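Dot/Icm T4SS effector (Legionella pneumophila subsp. pneumophila, PDB 4HFV) is of unknown molecular function but is a putative effector delivered by the Dot/Icm type IV secretion system, possibly involved in metaeffector regulation. Local coordinates at residues 84-89 against 169-174. Residues are numbered along the deposited sequence; the frame is centred on the assembly and turned at random.
Sequences IRDQIA and SDRVHK
R171 and D86 meet in a salt bridge that spans the distance between two helices. NH1 of R171 donates to OD2 of D86 at 2.8 Å, with an N-H...O angle of 151°. NH2 of R171 adds a weak second bond to the same OD2, at 3.4 Å, so one carboxylate oxygen takes both nitrogens and this is not the two-oxygen, side-by-side pairing of an arginine with a carboxylate. The near-perpendicular planes of guanidinium and carboxylate, 88° apart, fit this. OD2 lies at the guanidinium edge, while NH1 approaches it from above the carboxylate plane. A water closes the small ring, giving a hydrogen to D86 OD2 (2.9 Å) and accepting one from R171 NH2 (2.7 Å); OD2 thus takes one good bond from NH1, a weak one from NH2 and a hydrogen from the water. NE of R171 forms a salt bridge with E167, which lies one turn earlier on the same helix. Two carboxylates round the group would be expected to favour the charged arginine and steady its rotation.

This is an interhelical salt bridge in an all-helical fold, joining helix 70-90 to helix 161-188, whose nearest CA atoms here, those of D86 and R171, are 12.0 Å apart. R171 covers more than half of the gap with its chain extended from CG to NE; D86 comes to meet it from the opposite direction, CG swung anti to the backbone N (chi1 -170°). D86 and R171 are the only residues of the two segments that touch. Each helix instead packs on others: I84 and I88 against helix 49-64, V172 against Y127 and S128 of helix 120-136. S169 and H173 line a site where succinate, probably from the crystallisation liquor, is seen, and H173 stacks on H173 of the second subunit.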
loop_
_atom_site.group_PDB
_atom_site.type_symbol
_atom_site.label_atom_id
_atom_site.label_comp_id
_atom_site.label_asym_id
_atom_site.label_seq_id
_atom_site.Cartn_x
_atom_site.Cartn_y
_atom_site.Cartn_z
ATOM N N ILE A 84 16.885 -5.923 9.037
ATOM C CA ILE A 84 17.717 -5.678 10.207
ATOM C C ILE A 84 19.123 -5.295 9.790
ATOM O O ILE A 84 19.726 -4.412 10.394
ATOM C CB ILE A 84 17.757 -6.885 11.153
ATOM C CG1 ILE A 84 16.442 -6.930 11.942
ATOM C CG2 ILE A 84 18.965 -6.761 12.086
ATOM C CD1 ILE A 84 16.180 -8.246 12.574
ATOM N N ARG A 85 19.656 -5.943 8.750
ATOM C CA ARG A 85 20.949 -5.521 8.171
ATOM C C ARG A 85 20.934 -4.017 7.814
ATOM O O ARG A 85 21.850 -3.260 8.145
ATOM C CB ARG A 85 21.253 -6.345 6.904
ATOM C CG ARG A 85 22.580 -6.023 6.180
ATOM C CD ARG A 85 22.886 -7.065 5.100
ATOM N NE ARG A 85 24.080 -6.764 4.294
ATOM C CZ ARG A 85 24.095 -5.931 3.259
ATOM N NH1 ARG A 85 22.990 -5.320 2.909
ATOM N NH2 ARG A 85 25.202 -5.734 2.542
ATOM N N ASP A 86 19.881 -3.562 7.141
ATOM C CA ASP A 86 19.807 -2.165 6.757
ATOM C C ASP A 86 19.731 -1.228 7.983
ATOM O O ASP A 86 20.314 -0.135 8.020
ATOM C CB ASP A 86 18.576 -1.975 5.881
ATOM C CG ASP A 86 18.541 -0.606 5.233
ATOM O OD1 ASP A 86 19.426 -0.338 4.422
ATOM O OD2 ASP A 86 17.624 0.186 5.537
ATOM N N GLN A 87 19.026 -1.687 8.992
ATOM C CA GLN A 87 18.902 -0.953 10.245
ATOM C C GLN A 87 20.262 -0.745 10.917
ATOM O O GLN A 87 20.561 0.327 11.453
ATOM C CB GLN A 87 17.921 -1.654 11.155
ATOM C CG GLN A 87 16.469 -1.399 10.700
ATOM C CD GLN A 87 15.402 -1.983 11.589
ATOM O OE1 GLN A 87 15.454 -3.137 11.978
ATOM N NE2 GLN A 87 14.368 -1.168 11.880
ATOM N N ILE A 88 21.106 -1.758 10.846
ATOM C CA ILE A 88 22.465 -1.649 11.371
ATOM C C ILE A 88 23.312 -0.719 10.508
ATOM O O ILE A 88 24.050 0.105 11.031
ATOM C CB ILE A 88 23.112 -3.024 11.494
ATOM C CG1 ILE A 88 22.308 -3.881 12.473
ATOM C CG2 ILE A 88 24.553 -2.908 11.993
ATOM C CD1 ILE A 88 22.815 -5.349 12.588
ATOM N N ALA A 89 23.206 -0.842 9.193
ATOM C CA ALA A 89 23.927 0.060 8.316
ATOM C C ALA A 89 23.582 1.534 8.614
ATOM O O ALA A 89 24.468 2.427 8.572
ATOM C CB ALA A 89 23.682 -0.310 6.836
ATOM N N SER A 169 5.680 -0.423 5.880
ATOM C CA SER A 169 4.657 0.101 5.008
ATOM C C SER A 169 5.144 1.355 4.277
ATOM O O SER A 169 4.931 1.508 3.074
ATOM C CB SER A 169 3.399 0.363 5.838
ATOM O OG SER A 169 2.564 1.220 5.166
ATOM N N ASP A 170 5.877 2.220 4.969
ATOM C CA ASP A 170 6.405 3.385 4.295
ATOM C C ASP A 170 7.385 3.003 3.189
ATOM O O ASP A 170 7.379 3.600 2.106
ATOM C CB ASP A 170 7.108 4.327 5.263
ATOM C CG ASP A 170 6.175 4.961 6.259
ATOM O OD1 ASP A 170 4.956 5.000 5.996
ATOM O OD2 ASP A 170 6.679 5.460 7.290
ATOM N N ARG A 171 8.271 2.042 3.456
ATOM C CA ARG A 171 9.254 1.683 2.448
ATOM C C ARG A 171 8.608 1.068 1.219
ATOM O O ARG A 171 8.982 1.380 0.080
ATOM C CB ARG A 171 10.299 0.726 3.038
ATOM C CG ARG A 171 11.091 1.335 4.145
ATOM C CD ARG A 171 12.125 0.302 4.701
ATOM N NE ARG A 171 12.917 0.910 5.764
ATOM C CZ ARG A 171 14.193 0.662 5.996
ATOM N NH1 ARG A 171 14.862 -0.186 5.220
ATOM N NH2 ARG A 171 14.799 1.282 6.994
ATOM N N VAL A 172 7.658 0.167 1.449
ATOM C CA VAL A 172 6.880 -0.412 0.370
ATOM C C VAL A 172 6.199 0.704 -0.439
ATOM O O VAL A 172 6.289 0.711 -1.670
ATOM C CB VAL A 172 5.804 -1.399 0.914
ATOM C CG1 VAL A 172 4.807 -1.820 -0.161
ATOM C CG2 VAL A 172 6.452 -2.612 1.503
ATOM N N HIS A 173 5.547 1.648 0.247
ATOM C CA HIS A 173 4.829 2.723 -0.449
ATOM C C HIS A 173 5.802 3.515 -1.372
ATOM O O HIS A 173 5.468 3.856 -2.520
ATOM C CB HIS A 173 4.195 3.684 0.538
ATOM C CG HIS A 173 3.466 4.807 -0.124
ATOM N ND1 HIS A 173 2.482 4.601 -1.063
ATOM C CD2 HIS A 173 3.578 6.150 0.017
ATOM C CE1 HIS A 173 2.017 5.768 -1.468
ATOM N NE2 HIS A 173 2.683 6.722 -0.843
ATOM N N LYS A 174 6.987 3.824 -0.849
ATOM C CA LYS A 174 8.002 4.603 -1.568
ATOM C C LYS A 174 8.531 3.784 -2.749
ATOM O O LYS A 174 8.644 4.290 -3.877
ATOM C CB LYS A 174 9.138 5.007 -0.620
ATOM C CG LYS A 174 10.260 5.843 -1.287
ATOM C CD LYS A 174 11.120 6.533 -0.244
ATOM C CE LYS A 174 11.981 7.653 -0.843
ATOM N NZ LYS A 174 13.110 7.112 -1.648
HETATM O O HOH W 1 17.248 1.361 8.172
#